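Local structure of Rho GTPase-activating protein 5 (Homo sapiens, 5U4V) at residues 12-17 against 69-74; 141-146 against 156-161. The protein probably acts as a GTPase-activating protein for Rho-type GTPases, and the part described is its first pseudoGTPase domain (pG1). One frame throughout, in Å; residues are numbered along the deposited sequence.

Contact 1 of 2, residues 12-17 against 69-74; sequences FILGKD and HGCFCV
The carbonyl oxygen of F72 is gripped twice by the neighbouring strand: L14 N donates to F72 O at 2.8 Å, and I13 CA adds a CA-H...O contact to the same oxygen. This is parallel pairing of strand 8-14 with strand 69-75, inside the central sheet of a G-domain fold. The short segments diverge by only 22°, and bridges pair F12 with C71, I13 with F72 and L14 with C73. The ladder continues with F72 N to F12 O at 2.8 Å and V74 N to L14 O at 3.1 Å.

On the face beneath helix 19-28, I13 and F72 lie side by side. With I13 CG1 anti to the carbonyl carbon (chi1 -65°), that atom rests 3.6 Å from F72 CB, while I13 CG2 meets V74 CG2 at 4.0 Å. An alanine at I13 would probably open a gap beside F72 CB and leave V74 CG2 without this methyl partner. The other face is packed by helix 78-96 through F83 and F87 on L14; there one methyl, L14 CD1, touches two sulfurs, C71 SG at 3.9 Å and C73 SG at 4.0 Å.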
ATOM      1  N   PHE A  12       3.513  -6.240   1.908  1.00 52.96           N
ATOM      2  CA  PHE A  12       3.551  -6.412   0.476  1.00 52.16           C
ATOM      3  C   PHE A  12       3.172  -5.104  -0.230  1.00 51.00           C
ATOM      4  O   PHE A  12       2.414  -4.270   0.308  1.00 50.25           O
ATOM      5  CB  PHE A  12       2.613  -7.539   0.052  1.00 53.53           C
ATOM      6  CG  PHE A  12       2.923  -8.873   0.696  1.00 55.18           C
ATOM      7  CD1 PHE A  12       3.841  -9.746   0.109  1.00 54.34           C
ATOM      8  CD2 PHE A  12       2.269  -9.273   1.869  1.00 57.24           C
ATOM      9  CE1 PHE A  12       4.119 -10.989   0.684  1.00 56.32           C
ATOM     10  CE2 PHE A  12       2.522 -10.522   2.442  1.00 59.50           C
ATOM     11  CZ  PHE A  12       3.448 -11.386   1.847  1.00 58.48           C
ATOM     12  N   ILE A  13       3.734  -4.919  -1.425  1.00 47.04           N
ATOM     13  CA  ILE A  13       3.500  -3.718  -2.204  1.00 44.90           C
ATOM     14  C   ILE A  13       3.237  -4.106  -3.658  1.00 43.89           C
ATOM     15  O   ILE A  13       4.147  -4.627  -4.349  1.00 40.92           O
ATOM     16  CB  ILE A  13       4.685  -2.710  -2.154  1.00 43.94           C
ATOM     17  CG1 ILE A  13       4.893  -2.150  -0.746  1.00 45.49           C
ATOM     18  CG2 ILE A  13       4.445  -1.561  -3.127  1.00 43.57           C
ATOM     19  CD1 ILE A  13       6.177  -1.314  -0.580  1.00 44.56           C
ATOM     20  N   LEU A  14       2.010  -3.819  -4.115  1.00 44.36           N
ATOM     21  CA  LEU A  14       1.592  -4.026  -5.503  1.00 44.20           C
ATOM     22  C   LEU A  14       1.795  -2.789  -6.330  1.00 45.43           C
ATOM     23  O   LEU A  14       1.562  -1.657  -5.861  1.00 46.45           O
ATOM     24  CB  LEU A  14       0.141  -4.373  -5.555  1.00 46.13           C
ATOM     25  CG  LEU A  14      -0.211  -5.839  -5.404  1.00 47.82           C
ATOM     26  CD1 LEU A  14      -1.643  -5.920  -4.908  1.00 48.92           C
ATOM     27  CD2 LEU A  14      -0.078  -6.518  -6.772  1.00 48.11           C
ATOM     28  N   GLY A  15       2.250  -2.983  -7.557  1.00 45.83           N
ATOM     29  CA  GLY A  15       2.489  -1.865  -8.449  1.00 50.29           C
ATOM     30  C   GLY A  15       2.779  -2.441  -9.802  1.00 56.25           C
ATOM     31  O   GLY A  15       3.219  -3.589  -9.927  1.00 64.06           O
ATOM     32  N   LYS A  16       2.497  -1.660 -10.822  1.00 56.42           N
ATOM     33  CA  LYS A  16       2.825  -2.032 -12.175  1.00 53.93           C
ATOM     34  C   LYS A  16       3.975  -1.148 -12.621  1.00 54.36           C
ATOM     35  O   LYS A  16       4.116  -0.021 -12.148  1.00 52.63           O
ATOM     36  CB  LYS A  16       1.600  -1.882 -13.087  1.00 51.37           C
ATOM     37  CG  LYS A  16       1.689  -2.765 -14.325  1.00 52.38           C
ATOM     38  CD  LYS A  16       0.534  -2.581 -15.282  1.00 52.01           C
ATOM     39  CE  LYS A  16       0.644  -3.595 -16.412  1.00 55.09           C
ATOM     40  NZ  LYS A  16      -0.403  -3.395 -17.471  1.00 55.22           N
ATOM     41  N   ASP A  17       4.794  -1.683 -13.524  1.00 59.59           N
ATOM     42  CA  ASP A  17       5.926  -0.950 -14.121  1.00 62.77           C
ATOM     43  C   ASP A  17       6.870  -0.390 -13.049  1.00 59.36           C
ATOM     44  O   ASP A  17       7.120   0.816 -12.979  1.00 59.56           O
ATOM     45  CB  ASP A  17       5.432   0.156 -15.086  1.00 66.64           C
ATOM     46  CG  ASP A  17       5.168  -0.343 -16.508  1.00 71.78           C
ATOM     47  OD1 ASP A  17       4.985  -1.558 -16.742  1.00 74.89           O
ATOM     48  OD2 ASP A  17       5.164   0.517 -17.440  1.00 75.02           O
ATOM     49  N   HIS A  69       0.619  -8.924   8.564  1.00 63.34           N
ATOM     50  CA  HIS A  69       0.907  -8.444   7.236  1.00 61.46           C
ATOM     51  C   HIS A  69      -0.203  -7.567   6.668  1.00 61.06           C
ATOM     52  O   HIS A  69      -1.325  -7.623   7.104  1.00 65.80           O
ATOM     53  CB  HIS A  69       1.182  -9.623   6.314  1.00 64.66           C
ATOM     54  CG  HIS A  69       0.039 -10.565   6.206  1.00 69.68           C
ATOM     55  ND1 HIS A  69      -0.302 -11.439   7.214  1.00 74.04           N
ATOM     56  CD2 HIS A  69      -0.848 -10.770   5.210  1.00 72.55           C
ATOM     57  CE1 HIS A  69      -1.353 -12.140   6.842  1.00 79.31           C
ATOM     58  NE2 HIS A  69      -1.700 -11.755   5.626  1.00 78.69           N
ATOM     59  N   GLY A  70       0.135  -6.749   5.688  1.00 57.20           N
ATOM     60  CA  GLY A  70      -0.809  -5.859   5.042  1.00 55.13           C
ATOM     61  C   GLY A  70      -0.291  -5.593   3.641  1.00 52.68           C
ATOM     62  O   GLY A  70       0.790  -6.079   3.261  1.00 50.94           O
ATOM     63  N   CYS A  71      -1.026  -4.799   2.879  1.00 60.79           N
ATOM     64  CA  CYS A  71      -0.667  -4.612   1.488  1.00 58.28           C
ATOM     65  C   CYS A  71      -0.842  -3.199   0.951  1.00 54.91           C
ATOM     66  O   CYS A  71      -1.952  -2.728   0.773  1.00 54.64           O
ATOM     67  CB  CYS A  71      -1.435  -5.614   0.642  1.00 58.05           C
ATOM     68  SG  CYS A  71      -1.007  -5.520  -1.101  1.00 60.67           S
ATOM     69  N   PHE A  72       0.280  -2.543   0.685  1.00 54.39           N
ATOM     70  CA  PHE A  72       0.300  -1.307  -0.087  1.00 50.83           C
ATOM     71  C   PHE A  72      -0.042  -1.519  -1.543  1.00 47.57           C
ATOM     72  O   PHE A  72       0.481  -2.428  -2.178  1.00 46.96           O
ATOM     73  CB  PHE A  72       1.662  -0.647  -0.016  1.00 52.95           C
ATOM     74  CG  PHE A  72       1.864   0.192   1.191  1.00 54.78           C
ATOM     75  CD1 PHE A  72       0.792   0.520   2.015  1.00 54.89           C
ATOM     76  CD2 PHE A  72       3.137   0.684   1.490  1.00 56.94           C
ATOM     77  CE1 PHE A  72       0.992   1.309   3.147  1.00 58.07           C
ATOM     78  CE2 PHE A  72       3.342   1.475   2.632  1.00 58.80           C
ATOM     79  CZ  PHE A  72       2.266   1.790   3.455  1.00 59.54           C
ATOM     80  N   CYS A  73      -0.937  -0.682  -2.070  1.00 45.05           N
ATOM     81  CA  CYS A  73      -1.244  -0.726  -3.491  1.00 43.25           C
ATOM     82  C   CYS A  73      -1.073   0.648  -4.100  1.00 41.99           C
ATOM     83  O   CYS A  73      -1.775   1.596  -3.747  1.00 42.02           O
ATOM     84  CB  CYS A  73      -2.663  -1.266  -3.729  1.00 43.71           C
ATOM     85  SG  CYS A  73      -3.049  -2.796  -2.839  1.00 47.50           S
ATOM     86  N   VAL A  74      -0.129   0.744  -5.017  1.00 41.24           N
ATOM     87  CA  VAL A  74       0.355   2.000  -5.589  1.00 39.53           C
ATOM     88  C   VAL A  74      -0.008   1.988  -7.075  1.00 39.72           C
ATOM     89  O   VAL A  74       0.086   0.976  -7.749  1.00 39.18           O
ATOM     90  CB  VAL A  74       1.905   2.141  -5.450  1.00 40.58           C
ATOM     91  CG1 VAL A  74       2.414   3.538  -5.774  1.00 40.10           C
ATOM     92  CG2 VAL A  74       2.349   1.722  -4.092  1.00 42.32           C
TER

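Contact 2 of 2, residues 141-146 against 156-161; sequences PFVDVP and ETQIKQ
Two torsions lay the Q158 side chain against the strand: chi1 of -57° sets CG anti to the carbonyl carbon, beside P146 CD and 3.4 Å from D144 O, and chi2 of -42° bends the chain at CG so that CD too stays near D144 O. The amide donates a weak hydrogen bond there, with Q158 NE2 3.3 Å from D144 O and an N-H...O angle of 150°. P146 crosses the same glutamine at about a right angle, its CD lying 3.8 Å from Q158 CG. The position of the helix itself puts Q158 CB against both branches of V145, 3.5 Å from V145 CG2 and 3.6 Å from V145 CG1. Q158 thus meets all of residues 143-146: V143 with its backbone O, D144 with CG and the amide, V145 with CB, P146 with CG.

On the inner side, I159 CD1 reaches V145 CG1 at 3.9 Å, the two side chains again roughly perpendicular; I159 also packs on L23 and I27 of helix 19-28. One helical turn beyond Q158, Q161 OE1 approaches V143 CG1 at 4.0 Å. The carboxylate of D144 has its own mate in R128, a salt bridge to helix 124-138.

The axes of strand 142-145 and of helix residues 156-161 come within 7.8 Å and run nearly antiparallel, the arrangement of an outermost parallel strand and the C-terminal helix that returns along the sheet in the alpha/beta G-domain fold.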
ATOM      1  N   PRO A 141      -7.871   2.659   3.682  1.00 37.21           N
ATOM      2  CA  PRO A 141      -7.449   4.041   3.499  1.00 37.66           C
ATOM      3  C   PRO A 141      -6.942   4.289   2.083  1.00 37.06           C
ATOM      4  O   PRO A 141      -6.327   3.426   1.466  1.00 34.19           O
ATOM      5  CB  PRO A 141      -6.303   4.216   4.492  1.00 36.14           C
ATOM      6  CG  PRO A 141      -6.586   3.191   5.552  1.00 37.27           C
ATOM      7  CD  PRO A 141      -7.146   2.007   4.785  1.00 37.68           C
ATOM      8  N   PHE A 142      -7.263   5.469   1.569  1.00 37.84           N
ATOM      9  CA  PHE A 142      -6.697   5.924   0.324  1.00 36.60           C
ATOM     10  C   PHE A 142      -5.842   7.163   0.565  1.00 36.79           C
ATOM     11  O   PHE A 142      -6.346   8.182   1.015  1.00 38.21           O
ATOM     12  CB  PHE A 142      -7.812   6.200  -0.683  1.00 37.01           C
ATOM     13  CG  PHE A 142      -7.329   6.804  -1.945  1.00 38.14           C
ATOM     14  CD1 PHE A 142      -6.392   6.161  -2.708  1.00 37.47           C
ATOM     15  CD2 PHE A 142      -7.807   8.037  -2.369  1.00 42.96           C
ATOM     16  CE1 PHE A 142      -5.972   6.680  -3.920  1.00 41.11           C
ATOM     17  CE2 PHE A 142      -7.384   8.592  -3.583  1.00 42.85           C
ATOM     18  CZ  PHE A 142      -6.446   7.917  -4.355  1.00 42.58           C
ATOM     19  N   VAL A 143      -4.557   7.051   0.228  1.00 37.67           N
ATOM     20  CA  VAL A 143      -3.569   8.129   0.388  1.00 40.30           C
ATOM     21  C   VAL A 143      -2.958   8.628  -0.915  1.00 42.88           C
ATOM     22  O   VAL A 143      -2.576   7.837  -1.763  1.00 43.74           O
ATOM     23  CB  VAL A 143      -2.438   7.709   1.380  1.00 40.39           C
ATOM     24  CG1 VAL A 143      -1.504   8.884   1.651  1.00 40.81           C
ATOM     25  CG2 VAL A 143      -3.000   7.218   2.726  1.00 35.87           C
ATOM     26  N   ASP A 144      -2.848   9.942  -1.074  1.00 49.76           N
ATOM     27  CA  ASP A 144      -2.091  10.534  -2.189  1.00 54.87           C
ATOM     28  C   ASP A 144      -0.665  10.885  -1.777  1.00 54.64           C
ATOM     29  O   ASP A 144      -0.466  11.628  -0.811  1.00 57.03           O
ATOM     30  CB  ASP A 144      -2.756  11.823  -2.691  1.00 63.76           C
ATOM     31  CG  ASP A 144      -4.214  11.650  -3.029  1.00 66.68           C
ATOM     32  OD1 ASP A 144      -4.644  10.556  -3.437  1.00 71.18           O
ATOM     33  OD2 ASP A 144      -4.944  12.636  -2.894  1.00 71.39           O
ATOM     34  N   VAL A 145       0.321  10.382  -2.527  1.00 54.12           N
ATOM     35  CA  VAL A 145       1.736  10.691  -2.272  1.00 53.28           C
ATOM     36  C   VAL A 145       2.403  11.379  -3.454  1.00 55.32           C
ATOM     37  O   VAL A 145       2.843  10.723  -4.413  1.00 52.85           O
ATOM     38  CB  VAL A 145       2.563   9.458  -1.835  1.00 50.55           C
ATOM     39  CG1 VAL A 145       3.927   9.900  -1.335  1.00 50.76           C
ATOM     40  CG2 VAL A 145       1.820   8.674  -0.759  1.00 47.80           C
ATOM     41  N   PRO A 146       2.515  12.717  -3.370  1.00 61.05           N
ATOM     42  CA  PRO A 146       3.183  13.585  -4.350  1.00 63.46           C
ATOM     43  C   PRO A 146       4.692  13.379  -4.396  1.00 64.99           C
ATOM     44  O   PRO A 146       5.291  13.155  -3.351  1.00 64.18           O
ATOM     45  CB  PRO A 146       2.857  14.982  -3.845  1.00 67.81           C
ATOM     46  CG  PRO A 146       2.555  14.827  -2.401  1.00 64.85           C
ATOM     47  CD  PRO A 146       1.903  13.502  -2.278  1.00 61.11           C
ATOM     48  N   GLU A 156       7.593  12.016   2.097  1.00 58.87           N
ATOM     49  CA  GLU A 156       7.816  11.345   3.395  1.00 59.07           C
ATOM     50  C   GLU A 156       6.592  11.380   4.337  1.00 57.06           C
ATOM     51  O   GLU A 156       6.198  10.348   4.907  1.00 53.42           O
ATOM     52  CB  GLU A 156       9.047  11.869   4.169  1.00 62.30           C
ATOM     53  CG  GLU A 156      10.222  12.409   3.361  1.00 68.31           C
ATOM     54  CD  GLU A 156      11.474  12.647   4.208  1.00 74.34           C
ATOM     55  OE1 GLU A 156      11.726  13.791   4.658  1.00 76.69           O
ATOM     56  OE2 GLU A 156      12.223  11.669   4.433  1.00 75.22           O
ATOM     57  N   THR A 157       5.997  12.561   4.488  1.00 57.16           N
ATOM     58  CA  THR A 157       4.814  12.717   5.343  1.00 56.44           C
ATOM     59  C   THR A 157       3.709  11.803   4.852  1.00 51.96           C
ATOM     60  O   THR A 157       3.050  11.152   5.641  1.00 52.08           O
ATOM     61  CB  THR A 157       4.313  14.184   5.406  1.00 59.50           C
ATOM     62  OG1 THR A 157       5.294  14.982   6.067  1.00 62.01           O
ATOM     63  CG2 THR A 157       2.981  14.304   6.140  1.00 58.40           C
ATOM     64  N   GLN A 158       3.539  11.731   3.546  1.00 50.90           N
ATOM     65  CA  GLN A 158       2.529  10.840   2.962  1.00 46.63           C
ATOM     66  C   GLN A 158       2.838   9.358   3.068  1.00 42.40           C
ATOM     67  O   GLN A 158       1.933   8.557   3.289  1.00 40.25           O
ATOM     68  CB  GLN A 158       2.250  11.254   1.549  1.00 48.58           C
ATOM     69  CG  GLN A 158       1.790  12.691   1.450  1.00 54.18           C
ATOM     70  CD  GLN A 158       0.791  13.062   2.548  1.00 55.36           C
ATOM     71  OE1 GLN A 158       1.172  13.295   3.690  1.00 56.42           O
ATOM     72  NE2 GLN A 158      -0.487  13.097   2.198  1.00 55.07           N
ATOM     73  N   ILE A 159       4.109   8.991   2.957  1.00 41.67           N
ATOM     74  CA  ILE A 159       4.506   7.612   3.248  1.00 39.50           C
ATOM     75  C   ILE A 159       4.084   7.223   4.667  1.00 37.74           C
ATOM     76  O   ILE A 159       3.514   6.172   4.917  1.00 38.46           O
ATOM     77  CB  ILE A 159       6.028   7.390   3.004  1.00 41.00           C
ATOM     78  CG1 ILE A 159       6.386   7.664   1.526  1.00 41.75           C
ATOM     79  CG2 ILE A 159       6.465   5.975   3.274  1.00 41.56           C
ATOM     80  CD1 ILE A 159       5.520   6.916   0.555  1.00 38.45           C
ATOM     81  N   LYS A 160       4.304   8.134   5.588  1.00 40.82           N
ATOM     82  CA  LYS A 160       4.031   7.904   6.990  1.00 40.32           C
ATOM     83  C   LYS A 160       2.562   7.691   7.247  1.00 38.28           C
ATOM     84  O   LYS A 160       2.224   6.800   8.010  1.00 35.98           O
ATOM     85  CB  LYS A 160       4.595   9.046   7.843  1.00 43.52           C
ATOM     86  CG  LYS A 160       6.091   8.950   8.012  1.00 45.48           C
ATOM     87  CD  LYS A 160       6.692  10.290   8.484  1.00 48.61           C
ATOM     88  CE  LYS A 160       8.213  10.225   8.557  1.00 49.57           C
ATOM     89  NZ  LYS A 160       8.851  11.543   8.301  1.00 54.04           N
ATOM     90  N   GLN A 161       1.706   8.505   6.605  1.00 38.17           N
ATOM     91  CA  GLN A 161       0.280   8.371   6.743  1.00 38.49           C
ATOM     92  C   GLN A 161      -0.157   7.009   6.241  1.00 36.93           C
ATOM     93  O   GLN A 161      -0.923   6.314   6.900  1.00 36.23           O
ATOM     94  CB  GLN A 161      -0.457   9.462   5.955  1.00 40.88           C
ATOM     95  CG  GLN A 161      -0.428  10.851   6.562  1.00 43.10           C
ATOM     96  CD  GLN A 161      -1.090  11.893   5.635  1.00 46.01           C
ATOM     97  OE1 GLN A 161      -1.748  11.546   4.630  1.00 43.30           O
ATOM     98  NE2 GLN A 161      -0.937  13.190   5.976  1.00 49.15           N
TER

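How the contacts relate
Contacts 1 and 2 belong to the same sheet but do not touch: their centres are 14 Å apart and their nearest atoms about 5 Å. Strand 109-114 lies between them, hydrogen-bonded to C71 of contact 1 and to V143 and V145 of contact 2. I112 on that strand meets both F72 and V145, and L23 of helix 19-28 meets F72, V74 and I159, so the two contacts share apolar neighbours. Contact 1 pairs strands inside the sheet, whereas contact 2 packs a helix against its last strand. In GTPases the loop after the first strand forms the P-loop; residues 15-17 probably begin the corresponding turn, though in a pseudoGTPase this position alone does not establish nucleotide binding.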